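Side-chain contacts in alpha-1,4-endofucoidanase (Mariniflexile fucanivorans, PDB 6DLH), which hydrolyses fucoidan at internal linkages as a retaining family 107 glycoside hydrolase, and carries calcium ions in its catalytic region and in its Ig-like domains: residues T458-S463 with L470-T475; Y151-R156 with F202-F207; P574-L579 with I618-D623; K73-V78 with Y400-F405; N279-A284 with V338-F343. One frame throughout, in Å; residues are numbered along the deposited sequence.

Contact 1 (T458-S463 with L470-T475)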
# COMPACT_ATOMS: atom_id res chain seq x y z
N THR A 458 -1.98 -36.39 15.49
CA THR A 458 -1.54 -37.42 16.41
C THR A 458 -0.02 -37.41 16.56
O THR A 458 0.52 -38.10 17.42
CB THR A 458 -2.03 -38.82 16.01
OG1 THR A 458 -1.67 -39.07 14.65
CG2 THR A 458 -3.52 -39.02 16.23
N GLY A 459 0.65 -36.62 15.72
CA GLY A 459 2.10 -36.51 15.78
C GLY A 459 2.64 -35.44 14.84
O GLY A 459 2.00 -35.12 13.84
N LEU A 460 3.79 -34.88 15.21
CA LEU A 460 4.60 -34.08 14.31
C LEU A 460 6.05 -34.53 14.45
O LEU A 460 6.56 -34.62 15.57
CB LEU A 460 4.47 -32.58 14.63
CG LEU A 460 5.45 -31.68 13.86
CD1 LEU A 460 4.98 -31.44 12.43
CD2 LEU A 460 5.66 -30.35 14.57
N THR A 461 6.70 -34.79 13.31
CA THR A 461 8.10 -35.16 13.28
C THR A 461 8.70 -34.67 11.97
O THR A 461 8.01 -34.07 11.16
CB THR A 461 8.29 -36.66 13.57
OG1 THR A 461 9.70 -36.92 13.62
CG2 THR A 461 7.58 -37.57 12.58
N ALA A 462 10.00 -34.91 11.79
CA ALA A 462 10.73 -34.38 10.64
C ALA A 462 11.46 -35.52 9.92
O ALA A 462 11.56 -36.63 10.45
CB ALA A 462 11.69 -33.31 11.09
N SER A 463 11.92 -35.21 8.70
CA SER A 463 12.81 -36.07 7.94
C SER A 463 13.65 -35.22 6.99
O SER A 463 13.18 -34.22 6.46
CB SER A 463 12.06 -37.17 7.20
OG SER A 463 11.12 -36.63 6.29
N LEU A 470 18.74 -29.21 17.39
CA LEU A 470 17.30 -29.00 17.38
C LEU A 470 16.57 -30.20 17.98
O LEU A 470 16.82 -31.35 17.60
CB LEU A 470 16.84 -28.73 15.94
CG LEU A 470 15.40 -28.24 15.76
CD1 LEU A 470 15.25 -26.78 16.18
CD2 LEU A 470 14.93 -28.44 14.33
N THR A 471 15.68 -29.92 18.94
CA THR A 471 14.72 -30.88 19.47
C THR A 471 13.31 -30.47 19.02
O THR A 471 13.01 -29.28 18.88
CB THR A 471 14.84 -31.03 21.00
OG1 THR A 471 16.15 -31.47 21.37
CG2 THR A 471 13.83 -31.99 21.59
N ILE A 472 12.47 -31.47 18.77
CA ILE A 472 11.07 -31.29 18.42
C ILE A 472 10.23 -32.02 19.47
O ILE A 472 10.20 -33.25 19.51
CB ILE A 472 10.78 -31.79 16.99
CG1 ILE A 472 11.51 -30.94 15.94
CG2 ILE A 472 9.28 -31.85 16.73
CD1 ILE A 472 11.27 -31.35 14.51
N SER A 473 9.58 -31.24 20.34
CA SER A 473 8.85 -31.81 21.46
C SER A 473 7.43 -31.25 21.51
O SER A 473 7.15 -30.20 20.94
CB SER A 473 9.58 -31.62 22.78
OG SER A 473 9.89 -30.26 23.00
N GLN A 474 6.56 -31.96 22.22
CA GLN A 474 5.19 -31.52 22.43
C GLN A 474 5.08 -30.87 23.81
O GLN A 474 5.15 -31.55 24.83
CB GLN A 474 4.24 -32.69 22.21
CG GLN A 474 2.85 -32.45 22.79
CD GLN A 474 1.77 -32.92 21.85
OE1 GLN A 474 0.88 -32.15 21.49
NE2 GLN A 474 1.84 -34.18 21.46
N THR A 475 4.89 -29.54 23.82
CA THR A 475 5.05 -28.75 25.04
C THR A 475 3.70 -28.49 25.72
O THR A 475 3.66 -28.14 26.90
CB THR A 475 5.91 -27.51 24.77
OG1 THR A 475 5.33 -26.82 23.66
CG2 THR A 475 7.35 -27.86 24.50
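I472 reaches across to L460 and A462 at one side of a small beta sandwich, the first of the Ig-like domains that follow the catalytic region. The delta carbon of I472 makes the nearer approach, with CD1 4.0 Å from CB of A462. The branch methyl takes the other half of the contact: CG2 of I472 lies 4.1 Å from the carbonyl O of L460 and 4.5 Å from CD2 of the same leucine. The forked isoleucine thus spans two alternate residues of the facing strand. Chi1 of -66° puts CG2 anti to the backbone N and CG1 beside it, which aims the two branches of CB at the two partners. No hydrogen bond joins the segments, as expected of strands in different sheets. Strand 459-464 and strand 471-476 are each outermost in a three-stranded antiparallel sheet, so this is where the two sheets meet along their margins. Behind the first shell, L482 of strand 479-484 packs on I472, W480 lies against L460, and L498 of strand 494-502 touches A462. The backbones are set by their own sheets: T461 pairs with M499 and S463 with E497, while T458 and G459 both face Q501 in a classic beta bulge. On the other sheet T471 pairs with S483, and past it the side-chain OE1 of Q474 accepts a hydrogen bond from the backbone N of G478.

Contact 2 (Y151-R156 with F202-F207)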
# COMPACT_ATOMS: atom_id res chain seq x y z
N TYR A 151 -1.57 1.75 -18.20
CA TYR A 151 -1.36 3.12 -18.63
C TYR A 151 -0.19 3.75 -17.87
O TYR A 151 0.37 4.74 -18.33
CB TYR A 151 -2.62 3.97 -18.42
CG TYR A 151 -3.62 3.92 -19.54
CD1 TYR A 151 -3.52 4.77 -20.64
CD2 TYR A 151 -4.68 3.03 -19.51
CE1 TYR A 151 -4.44 4.72 -21.68
CE2 TYR A 151 -5.61 2.97 -20.54
CZ TYR A 151 -5.49 3.82 -21.63
OH TYR A 151 -6.42 3.75 -22.64
N ASN A 152 0.12 3.19 -16.69
CA ASN A 152 1.30 3.54 -15.91
C ASN A 152 1.45 5.06 -15.82
O ASN A 152 0.50 5.74 -15.44
CB ASN A 152 2.51 2.70 -16.34
CG ASN A 152 3.00 3.01 -17.74
OD1 ASN A 152 3.71 3.99 -17.96
ND2 ASN A 152 2.62 2.18 -18.71
N LEU A 153 2.62 5.58 -16.20
CA LEU A 153 2.97 6.98 -16.02
C LEU A 153 2.28 7.88 -17.06
O LEU A 153 2.20 9.09 -16.86
CB LEU A 153 4.49 7.14 -16.04
CG LEU A 153 5.23 6.53 -14.84
CD1 LEU A 153 6.70 6.31 -15.14
CD2 LEU A 153 5.05 7.39 -13.59
N LEU A 154 1.77 7.29 -18.15
CA LEU A 154 1.03 8.04 -19.15
C LEU A 154 -0.29 8.53 -18.57
O LEU A 154 -0.76 8.01 -17.55
CB LEU A 154 0.78 7.16 -20.38
CG LEU A 154 1.98 6.95 -21.32
CD1 LEU A 154 2.90 8.16 -21.34
CD2 LEU A 154 2.75 5.69 -20.96
N ALA A 155 -0.89 9.53 -19.22
CA ALA A 155 -2.18 10.05 -18.82
C ALA A 155 -3.29 9.36 -19.61
O ALA A 155 -3.28 9.35 -20.84
CB ALA A 155 -2.22 11.55 -19.02
N ARG A 156 -4.24 8.77 -18.88
CA ARG A 156 -5.33 8.02 -19.47
C ARG A 156 -6.24 8.97 -20.24
O ARG A 156 -6.65 8.67 -21.36
CB ARG A 156 -6.10 7.26 -18.38
CG ARG A 156 -7.00 6.14 -18.89
CD ARG A 156 -7.95 5.73 -17.78
NE ARG A 156 -9.01 4.83 -18.23
CZ ARG A 156 -8.95 3.51 -18.15
NH1 ARG A 156 -7.89 2.91 -17.65
NH2 ARG A 156 -9.97 2.79 -18.59
N PHE A 202 7.17 0.97 -23.86
CA PHE A 202 8.37 0.15 -23.82
C PHE A 202 9.38 0.74 -22.84
O PHE A 202 10.15 -0.00 -22.23
CB PHE A 202 8.97 -0.03 -25.22
CG PHE A 202 8.36 -1.12 -26.06
CD1 PHE A 202 8.78 -2.44 -25.94
CD2 PHE A 202 7.39 -0.82 -27.01
CE1 PHE A 202 8.24 -3.43 -26.73
CE2 PHE A 202 6.84 -1.82 -27.80
CZ PHE A 202 7.26 -3.13 -27.66
N CYS A 203 9.38 2.08 -22.70
CA CYS A 203 10.19 2.77 -21.71
C CYS A 203 9.91 2.16 -20.33
O CYS A 203 10.83 1.69 -19.66
CB CYS A 203 9.87 4.26 -21.66
SG CYS A 203 10.83 5.30 -22.79
N TYR A 204 8.62 2.14 -19.96
CA TYR A 204 8.17 1.71 -18.65
C TYR A 204 8.60 0.27 -18.37
O TYR A 204 9.13 -0.02 -17.29
CB TYR A 204 6.65 1.89 -18.50
CG TYR A 204 6.14 1.65 -17.10
CD1 TYR A 204 6.12 2.67 -16.17
CD2 TYR A 204 5.71 0.39 -16.71
CE1 TYR A 204 5.66 2.46 -14.88
CE2 TYR A 204 5.25 0.16 -15.42
CZ TYR A 204 5.23 1.20 -14.50
OH TYR A 204 4.78 0.97 -13.23
N ALA A 205 8.39 -0.62 -19.34
CA ALA A 205 8.74 -2.02 -19.15
C ALA A 205 10.23 -2.18 -18.84
O ALA A 205 10.60 -2.96 -17.97
CB ALA A 205 8.33 -2.83 -20.36
N GLU A 206 11.08 -1.41 -19.55
CA GLU A 206 12.52 -1.64 -19.51
C GLU A 206 13.15 -0.92 -18.32
O GLU A 206 13.99 -1.51 -17.64
CB GLU A 206 13.18 -1.27 -20.84
CG GLU A 206 14.69 -1.44 -20.86
CD GLU A 206 15.22 -2.87 -20.92
OE1 GLU A 206 14.50 -3.75 -21.44
OE2 GLU A 206 16.35 -3.11 -20.46
N PHE A 207 12.74 0.32 -18.06
CA PHE A 207 13.45 1.16 -17.09
C PHE A 207 12.74 1.22 -15.74
O PHE A 207 13.40 1.28 -14.70
CB PHE A 207 13.76 2.54 -17.69
CG PHE A 207 14.85 2.50 -18.73
CD1 PHE A 207 14.64 3.02 -20.00
CD2 PHE A 207 16.08 1.92 -18.45
CE1 PHE A 207 15.65 2.97 -20.96
CE2 PHE A 207 17.08 1.87 -19.41
CZ PHE A 207 16.86 2.40 -20.66
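N152 occupies the second position of a type II' beta turn from Y151 to L154, with its CA 7.6 Å from that of Y204 on helix 198-216. Its side chain lies flat on the tyrosine: CB stands over one face, 3.5 Å from the ring centroid, and the amide stacks along the ring with the two planes 21° apart. OD1 of N152 lies over the rim of the ring, 3.3 Å from CD1 of Y204. Chi1 of 67° sets CG between the backbone N and the carbonyl carbon, laying the amide over the ring. The stack and a hydrogen bond from ND2 to O of S150 together orient the amide. L153 meets the same ring at its edge, CD1 in the ring plane and 3.8 Å from CD1 of Y204, while Y204 OH bonds to NE2 of H95. The turn follows strand 143-149 of the parallel sheet; W172 of helix 168-176 touches both L153 and C203, and A205 packs on A253 of helix 249-259.

Contact 3 (P574-L579 with I618-D623)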
# COMPACT_ATOMS: atom_id res chain seq x y z
N PRO A 574 9.72 18.63 24.45
CA PRO A 574 8.43 19.30 24.25
C PRO A 574 7.27 18.36 23.90
O PRO A 574 7.48 17.29 23.34
CB PRO A 574 8.69 20.23 23.06
CG PRO A 574 10.18 20.50 23.12
CD PRO A 574 10.77 19.18 23.58
N ASP A 575 6.05 18.81 24.22
CA ASP A 575 4.87 17.96 24.22
C ASP A 575 4.41 17.63 22.80
O ASP A 575 3.84 16.56 22.58
CB ASP A 575 3.71 18.59 25.01
CG ASP A 575 4.01 18.83 26.48
OD1 ASP A 575 4.13 17.83 27.23
OD2 ASP A 575 4.12 20.01 26.88
N TRP A 576 4.67 18.54 21.84
CA TRP A 576 4.06 18.50 20.52
C TRP A 576 4.39 17.21 19.76
O TRP A 576 3.56 16.73 18.99
CB TRP A 576 4.42 19.74 19.69
CG TRP A 576 5.84 19.79 19.22
CD1 TRP A 576 6.87 20.47 19.79
CD2 TRP A 576 6.39 19.16 18.04
NE1 TRP A 576 8.02 20.30 19.07
CE2 TRP A 576 7.76 19.50 17.99
CE3 TRP A 576 5.87 18.33 17.04
CZ2 TRP A 576 8.61 19.05 16.98
CZ3 TRP A 576 6.71 17.88 16.04
CH2 TRP A 576 8.05 18.24 16.01
N LEU A 577 5.59 16.66 19.96
CA LEU A 577 6.01 15.48 19.23
C LEU A 577 5.23 14.26 19.73
O LEU A 577 5.18 13.99 20.93
CB LEU A 577 7.53 15.30 19.37
CG LEU A 577 8.15 14.21 18.49
CD1 LEU A 577 8.08 14.57 17.01
CD2 LEU A 577 9.59 13.93 18.90
N VAL A 578 4.60 13.55 18.79
CA VAL A 578 3.82 12.36 19.08
C VAL A 578 4.56 11.15 18.50
O VAL A 578 5.08 11.23 17.39
CB VAL A 578 2.40 12.49 18.51
CG1 VAL A 578 1.60 11.19 18.58
CG2 VAL A 578 1.62 13.63 19.15
N LEU A 579 4.59 10.05 19.26
CA LEU A 579 5.13 8.79 18.80
C LEU A 579 4.00 7.75 18.75
O LEU A 579 3.22 7.64 19.69
CB LEU A 579 6.24 8.34 19.76
CG LEU A 579 6.74 6.90 19.57
CD1 LEU A 579 7.67 6.80 18.37
CD2 LEU A 579 7.44 6.39 20.83
N ILE A 618 17.11 13.06 20.16
CA ILE A 618 16.53 13.37 18.86
C ILE A 618 16.42 14.88 18.74
O ILE A 618 15.89 15.53 19.64
CB ILE A 618 15.17 12.67 18.67
CG1 ILE A 618 15.26 11.15 18.83
CG2 ILE A 618 14.51 13.07 17.36
CD1 ILE A 618 15.70 10.40 17.60
N LYS A 619 16.92 15.43 17.62
CA LYS A 619 16.91 16.86 17.40
C LYS A 619 16.10 17.18 16.14
O LYS A 619 16.37 16.63 15.07
CB LYS A 619 18.34 17.41 17.27
CG LYS A 619 19.21 17.32 18.52
CD LYS A 619 20.22 18.45 18.60
CE LYS A 619 21.55 18.06 19.22
N ILE A 620 15.11 18.05 16.30
CA ILE A 620 14.30 18.55 15.20
C ILE A 620 14.28 20.07 15.31
O ILE A 620 13.95 20.60 16.37
CB ILE A 620 12.86 18.00 15.28
CG1 ILE A 620 12.81 16.47 15.35
CG2 ILE A 620 12.03 18.55 14.12
CD1 ILE A 620 11.44 15.91 15.70
N THR A 621 14.61 20.75 14.21
CA THR A 621 14.45 22.19 14.15
C THR A 621 13.04 22.52 13.67
O THR A 621 12.63 22.06 12.60
CB THR A 621 15.52 22.83 13.26
OG1 THR A 621 16.79 22.48 13.80
CG2 THR A 621 15.39 24.34 13.17
N VAL A 622 12.30 23.30 14.46
CA VAL A 622 11.01 23.85 14.06
C VAL A 622 11.23 25.22 13.42
O VAL A 622 11.80 26.11 14.05
CB VAL A 622 10.05 23.96 15.26
CG1 VAL A 622 8.77 24.70 14.89
CG2 VAL A 622 9.74 22.60 15.87
N ASP A 623 10.77 25.38 12.18
CA ASP A 623 10.84 26.65 11.47
C ASP A 623 9.52 27.39 11.63
O ASP A 623 8.49 26.77 11.89
CB ASP A 623 11.07 26.44 9.97
CG ASP A 623 12.51 26.13 9.57
OD1 ASP A 623 13.40 26.24 10.44
OD2 ASP A 623 12.72 25.80 8.39
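W576 and L577 present their side chains to I620 and V622 inside the beta sandwich of the second Ig-like domain. The principal bump is the delta methyl of I620. It points into the notch between leucine and indole, with CD1 3.8 Å from CD1 of L577, 4.2 Å from CD2 of L577 and 4.1 Å from CH2 of W576. Two residues further along the strand, V622 meets the indole on its benzene part, CG2 lying 3.9 Å from CZ2 of W576 as the two side chains run past each other in opposite senses. Chi1 of 72° swings the indole inward to lie across both strand residues. The contact spans the sandwich: strand 613-623 belongs to the four-stranded sheet, whereas 574-579 leads into strand 578-583 of the other. F605 and L589 close around L577, Y548 and A542 around I620, and P593 touches both W576 and V622. The indole's polar corner is satisfied by the neighbouring strand, where W576 NE1 is hydrogen-bonded to OD1 of N601.

Contact 4 (K73-V78 with Y400-F405). With CA (calcium ion), chain H.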
# COMPACT_ATOMS: atom_id res chain seq x y z
N LYS A 73 -5.46 -13.27 11.27
CA LYS A 73 -4.64 -14.32 11.86
C LYS A 73 -5.36 -15.66 11.81
O LYS A 73 -4.73 -16.69 11.58
CB LYS A 73 -4.31 -14.01 13.32
CG LYS A 73 -2.96 -13.34 13.57
CD LYS A 73 -2.77 -12.94 15.03
CE LYS A 73 -2.32 -14.09 15.90
NZ LYS A 73 -0.87 -14.38 15.71
N ASP A 74 -6.68 -15.64 12.02
CA ASP A 74 -7.48 -16.85 12.16
C ASP A 74 -7.86 -17.44 10.80
O ASP A 74 -8.47 -18.51 10.75
CB ASP A 74 -8.69 -16.59 13.06
CG ASP A 74 -9.29 -17.86 13.65
OD1 ASP A 74 -8.54 -18.83 13.83
OD2 ASP A 74 -10.50 -17.86 13.93
N ILE A 75 -7.49 -16.78 9.70
CA ILE A 75 -7.79 -17.29 8.36
C ILE A 75 -6.62 -18.15 7.86
O ILE A 75 -5.59 -17.63 7.45
CB ILE A 75 -8.14 -16.16 7.38
CG1 ILE A 75 -9.22 -15.23 7.96
CG2 ILE A 75 -8.56 -16.77 6.05
CD1 ILE A 75 -9.55 -14.03 7.09
N ARG A 76 -6.81 -19.47 7.87
CA ARG A 76 -5.68 -20.37 7.72
C ARG A 76 -5.54 -20.89 6.28
O ARG A 76 -4.47 -21.41 5.95
CB ARG A 76 -5.78 -21.52 8.74
CG ARG A 76 -5.84 -21.03 10.18
CD ARG A 76 -4.45 -20.72 10.68
NE ARG A 76 -3.95 -19.39 10.42
CZ ARG A 76 -2.66 -19.07 10.28
NH1 ARG A 76 -1.75 -20.00 10.08
NH2 ARG A 76 -2.30 -17.80 10.31
N THR A 77 -6.60 -20.75 5.45
CA THR A 77 -6.60 -21.37 4.13
C THR A 77 -6.33 -20.35 3.02
O THR A 77 -6.16 -20.75 1.87
CB THR A 77 -7.89 -22.15 3.81
OG1 THR A 77 -9.02 -21.29 3.88
CG2 THR A 77 -8.07 -23.35 4.73
N VAL A 78 -6.29 -19.07 3.37
CA VAL A 78 -5.97 -18.03 2.40
C VAL A 78 -4.52 -18.21 1.92
O VAL A 78 -3.66 -18.64 2.68
CB VAL A 78 -6.23 -16.63 2.97
CG1 VAL A 78 -5.43 -16.36 4.25
CG2 VAL A 78 -5.98 -15.55 1.93
N TYR A 400 -17.97 -7.37 7.98
CA TYR A 400 -18.71 -8.38 7.23
C TYR A 400 -17.78 -9.21 6.35
O TYR A 400 -18.01 -10.41 6.16
CB TYR A 400 -19.89 -7.81 6.43
CG TYR A 400 -19.51 -7.08 5.17
CD1 TYR A 400 -19.16 -7.76 4.01
CD2 TYR A 400 -19.50 -5.69 5.14
CE1 TYR A 400 -18.78 -7.08 2.86
CE2 TYR A 400 -19.15 -5.00 3.99
CZ TYR A 400 -18.80 -5.70 2.85
OH TYR A 400 -18.47 -5.00 1.73
N ALA A 401 -16.74 -8.58 5.81
CA ALA A 401 -15.83 -9.28 4.91
C ALA A 401 -15.06 -10.34 5.69
O ALA A 401 -14.92 -11.46 5.21
CB ALA A 401 -14.91 -8.30 4.22
N LEU A 402 -14.61 -9.99 6.91
CA LEU A 402 -13.97 -10.94 7.82
C LEU A 402 -14.94 -12.08 8.11
O LEU A 402 -14.56 -13.25 8.01
CB LEU A 402 -13.53 -10.22 9.10
CG LEU A 402 -12.82 -11.10 10.15
CD1 LEU A 402 -11.54 -11.70 9.60
CD2 LEU A 402 -12.51 -10.32 11.41
N ASN A 403 -16.19 -11.74 8.45
CA ASN A 403 -17.24 -12.72 8.70
C ASN A 403 -17.29 -13.74 7.56
O ASN A 403 -17.18 -14.95 7.80
CB ASN A 403 -18.58 -12.02 8.91
CG ASN A 403 -19.76 -12.97 8.98
OD1 ASN A 403 -19.91 -13.71 9.94
ND2 ASN A 403 -20.62 -12.94 7.96
N GLN A 404 -17.43 -13.25 6.32
CA GLN A 404 -17.61 -14.13 5.17
C GLN A 404 -16.37 -15.00 4.94
O GLN A 404 -16.49 -16.19 4.66
CB GLN A 404 -18.01 -13.31 3.94
CG GLN A 404 -19.32 -12.55 4.11
CD GLN A 404 -19.93 -12.11 2.79
OE1 GLN A 404 -19.24 -11.61 1.90
NE2 GLN A 404 -21.24 -12.30 2.66
N PHE A 405 -15.19 -14.38 5.06
CA PHE A 405 -13.91 -15.06 4.90
C PHE A 405 -13.70 -16.13 5.97
O PHE A 405 -13.16 -17.20 5.69
CB PHE A 405 -12.76 -14.04 4.81
CG PHE A 405 -12.16 -13.96 3.43
CD1 PHE A 405 -12.74 -13.20 2.43
CD2 PHE A 405 -11.03 -14.71 3.11
CE1 PHE A 405 -12.20 -13.17 1.15
CE2 PHE A 405 -10.49 -14.68 1.83
CZ PHE A 405 -11.08 -13.90 0.85
CA CA H . -5.31 -22.43 0.38
O HOH W 1 -7.52 -22.51 -0.67
O HOH W 2 -6.72 -24.34 1.45
O HOH W 3 -3.77 -23.20 2.00
O HOH W 4 -4.73 -23.88 -1.30
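L402 is the first residue of helix 399-415 to touch the calcium-bearing loop 73-78, its CD1 coming 4.0 Å from CD1 of I75. The leucine and isoleucine side chains cross obliquely, and chi1 of -179°, which sets CG of L402 anti to the backbone N, carries the branch over to the loop. The next two residues turn to other partners: ND2 of N403 bonds to OD2 of D361, and the amide of Q404 is tied to Q346, L359 and D361. F405 returns to the loop: CB of F405 lies 3.9 Å from CD1 of I75, the two side chains meeting at about a right angle. The isoleucine tip is thereby lodged between residues one helical turn apart, while L46 and M48 of strand 46-49 pack on the F405 side chain. A turn further along, D409 receives hydrogen bonds from T77 OG1 and from the backbone N of R76, so the helix grips the loop by polar bonds as well. Within the loop, R76 NH2 donates to O of K73 at 3.0 Å, in the carbonyl plane and on a lone pair, backed by a weak bond from NE. T77 turns its backbone O to the calcium ion at 2.4 Å, beside OD2 of D79 and four waters. Such a helix, packed on a strand of the parallel sheet and on the loop that leads into the next strand, is consistent with the alpha/beta barrel of GH29-like fucosidases.

Contact 5 (N279-A284 with V338-F343)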
# COMPACT_ATOMS: atom_id res chain seq x y z
N ASN A 279 -16.61 -19.11 -23.47
CA ASN A 279 -15.55 -18.98 -22.49
C ASN A 279 -15.67 -17.62 -21.82
O ASN A 279 -15.68 -16.59 -22.49
CB ASN A 279 -14.17 -19.28 -23.08
CG ASN A 279 -13.11 -19.53 -22.03
OD1 ASN A 279 -13.03 -18.82 -21.03
ND2 ASN A 279 -12.29 -20.54 -22.25
N PRO A 280 -15.83 -17.57 -20.48
CA PRO A 280 -15.94 -16.29 -19.77
C PRO A 280 -14.63 -15.51 -19.71
O PRO A 280 -14.63 -14.37 -19.24
CB PRO A 280 -16.36 -16.70 -18.35
CG PRO A 280 -15.81 -18.10 -18.21
CD PRO A 280 -15.95 -18.73 -19.58
N PHE A 281 -13.53 -16.12 -20.17
CA PHE A 281 -12.24 -15.46 -20.18
C PHE A 281 -11.82 -15.15 -21.61
O PHE A 281 -11.80 -16.04 -22.46
CB PHE A 281 -11.18 -16.29 -19.46
CG PHE A 281 -11.57 -16.80 -18.09
CD1 PHE A 281 -11.77 -15.93 -17.03
CD2 PHE A 281 -11.74 -18.16 -17.86
CE1 PHE A 281 -12.13 -16.40 -15.78
CE2 PHE A 281 -12.11 -18.63 -16.61
CZ PHE A 281 -12.29 -17.75 -15.56
N THR A 282 -11.49 -13.88 -21.87
CA THR A 282 -10.77 -13.48 -23.07
C THR A 282 -9.54 -14.38 -23.22
O THR A 282 -8.86 -14.69 -22.24
CB THR A 282 -10.43 -11.99 -23.02
OG1 THR A 282 -11.67 -11.28 -23.15
CG2 THR A 282 -9.50 -11.54 -24.13
N SER A 283 -9.27 -14.81 -24.46
CA SER A 283 -8.24 -15.80 -24.75
C SER A 283 -6.87 -15.34 -24.27
O SER A 283 -6.55 -14.15 -24.28
CB SER A 283 -8.23 -16.11 -26.22
OG SER A 283 -7.62 -17.38 -26.44
N ALA A 284 -6.04 -16.31 -23.87
CA ALA A 284 -4.69 -16.04 -23.40
C ALA A 284 -3.84 -15.45 -24.53
O ALA A 284 -3.87 -15.93 -25.66
CB ALA A 284 -4.08 -17.32 -22.88
N VAL A 338 -2.58 -22.55 -18.89
CA VAL A 338 -3.05 -21.28 -18.37
C VAL A 338 -4.16 -21.54 -17.33
O VAL A 338 -5.07 -22.33 -17.56
CB VAL A 338 -3.50 -20.36 -19.52
CG1 VAL A 338 -4.14 -19.07 -19.02
CG2 VAL A 338 -2.35 -20.05 -20.47
N VAL A 339 -4.03 -20.91 -16.17
CA VAL A 339 -4.88 -21.21 -15.03
C VAL A 339 -6.12 -20.30 -15.04
O VAL A 339 -6.02 -19.10 -15.29
CB VAL A 339 -4.09 -21.11 -13.71
CG1 VAL A 339 -4.99 -21.14 -12.48
CG2 VAL A 339 -3.03 -22.21 -13.63
N ALA A 340 -7.28 -20.90 -14.77
CA ALA A 340 -8.51 -20.13 -14.67
C ALA A 340 -8.50 -19.35 -13.36
O ALA A 340 -8.30 -19.94 -12.30
CB ALA A 340 -9.69 -21.06 -14.77
N HIS A 341 -8.69 -18.03 -13.44
CA HIS A 341 -8.66 -17.20 -12.26
C HIS A 341 -9.72 -16.10 -12.36
O HIS A 341 -9.98 -15.58 -13.44
CB HIS A 341 -7.24 -16.65 -12.03
CG HIS A 341 -7.19 -15.41 -11.19
ND1 HIS A 341 -7.37 -14.15 -11.73
CD2 HIS A 341 -6.99 -15.24 -9.87
CE1 HIS A 341 -7.27 -13.25 -10.78
NE2 HIS A 341 -7.03 -13.89 -9.63
N PHE A 342 -10.29 -15.73 -11.21
CA PHE A 342 -11.42 -14.81 -11.15
C PHE A 342 -11.04 -13.65 -10.23
O PHE A 342 -10.40 -13.89 -9.20
CB PHE A 342 -12.66 -15.59 -10.70
CG PHE A 342 -13.99 -14.86 -10.72
CD1 PHE A 342 -14.24 -13.83 -11.62
CD2 PHE A 342 -15.01 -15.24 -9.87
CE1 PHE A 342 -15.46 -13.18 -11.64
CE2 PHE A 342 -16.24 -14.60 -9.89
CZ PHE A 342 -16.47 -13.57 -10.78
N PHE A 343 -11.42 -12.42 -10.62
CA PHE A 343 -11.19 -11.22 -9.81
C PHE A 343 -12.52 -10.54 -9.45
O PHE A 343 -12.78 -9.42 -9.87
CB PHE A 343 -10.25 -10.24 -10.52
CG PHE A 343 -9.66 -9.14 -9.66
CD1 PHE A 343 -9.87 -9.11 -8.29
CD2 PHE A 343 -8.88 -8.15 -10.22
CE1 PHE A 343 -9.32 -8.11 -7.50
CE2 PHE A 343 -8.30 -7.16 -9.44
CZ PHE A 343 -8.53 -7.13 -8.08
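F281 and A284 face V338, A340 and H341 where the loop after strand 266-269 meets strand 341-342, the two ends of the parallel strand order, consistent with the alpha/beta barrel expected from the likeness to GH29. The touching parts run in broadly opposing directions, 148° apart. Apolar contacts come in two places. The ring of F281 sets CE2 3.9 Å from CB of A340, and further along A284 places its CB 4.0 Å from CG2 of V338. A closer approach has a polar partner: CE1 of F281 lies 3.3 Å from the carbonyl O of H341, which approaches the ring obliquely. With CG anti to its own carbonyl carbon (chi1 -50°), the phenylalanine extends across to the strand, and CG of P280 covers part of one ring face near the rim. Hydrogen bonds do their work inside and around the segments, none passing between them. H341 is held at both ring nitrogens, ND1 by O of T291 and NE2 by OG1 of T379, with Y290 meeting it edge-to-face. Calcium coordination lies close behind: F327, a ligand of a bound calcium ion, touches both A284 and V338, and the side chain of V338 is about 8 Å from the metal. At the start of 279-284 an Asx turn sets the phenylalanine: OD1 of N279 accepts from N of F281 at 2.9 Å and 158°, while ND2 reaches A326 O and D329 OD2.

Overall arrangement
The first segment to appear, 73-78, is not matched until 400-405, so contact 4 closes a loop of 321 residues that takes in most of the catalytic region and ties its early calcium-binding loop to a late helix. Contacts 2 and 5 nest inside that loop, one after the other: contact 2 joins the loop after strand 143-149 to helix 198-216, and contact 5 brings the segment after strand 266-269, one end of the strand order, against strand 341-342, the other end. Contact 1 then closes a gap of only 6 residues and contact 3 one of 38, in successive Ig-like domains, their centres 51 Å apart. None of the five cross, and none touch one another.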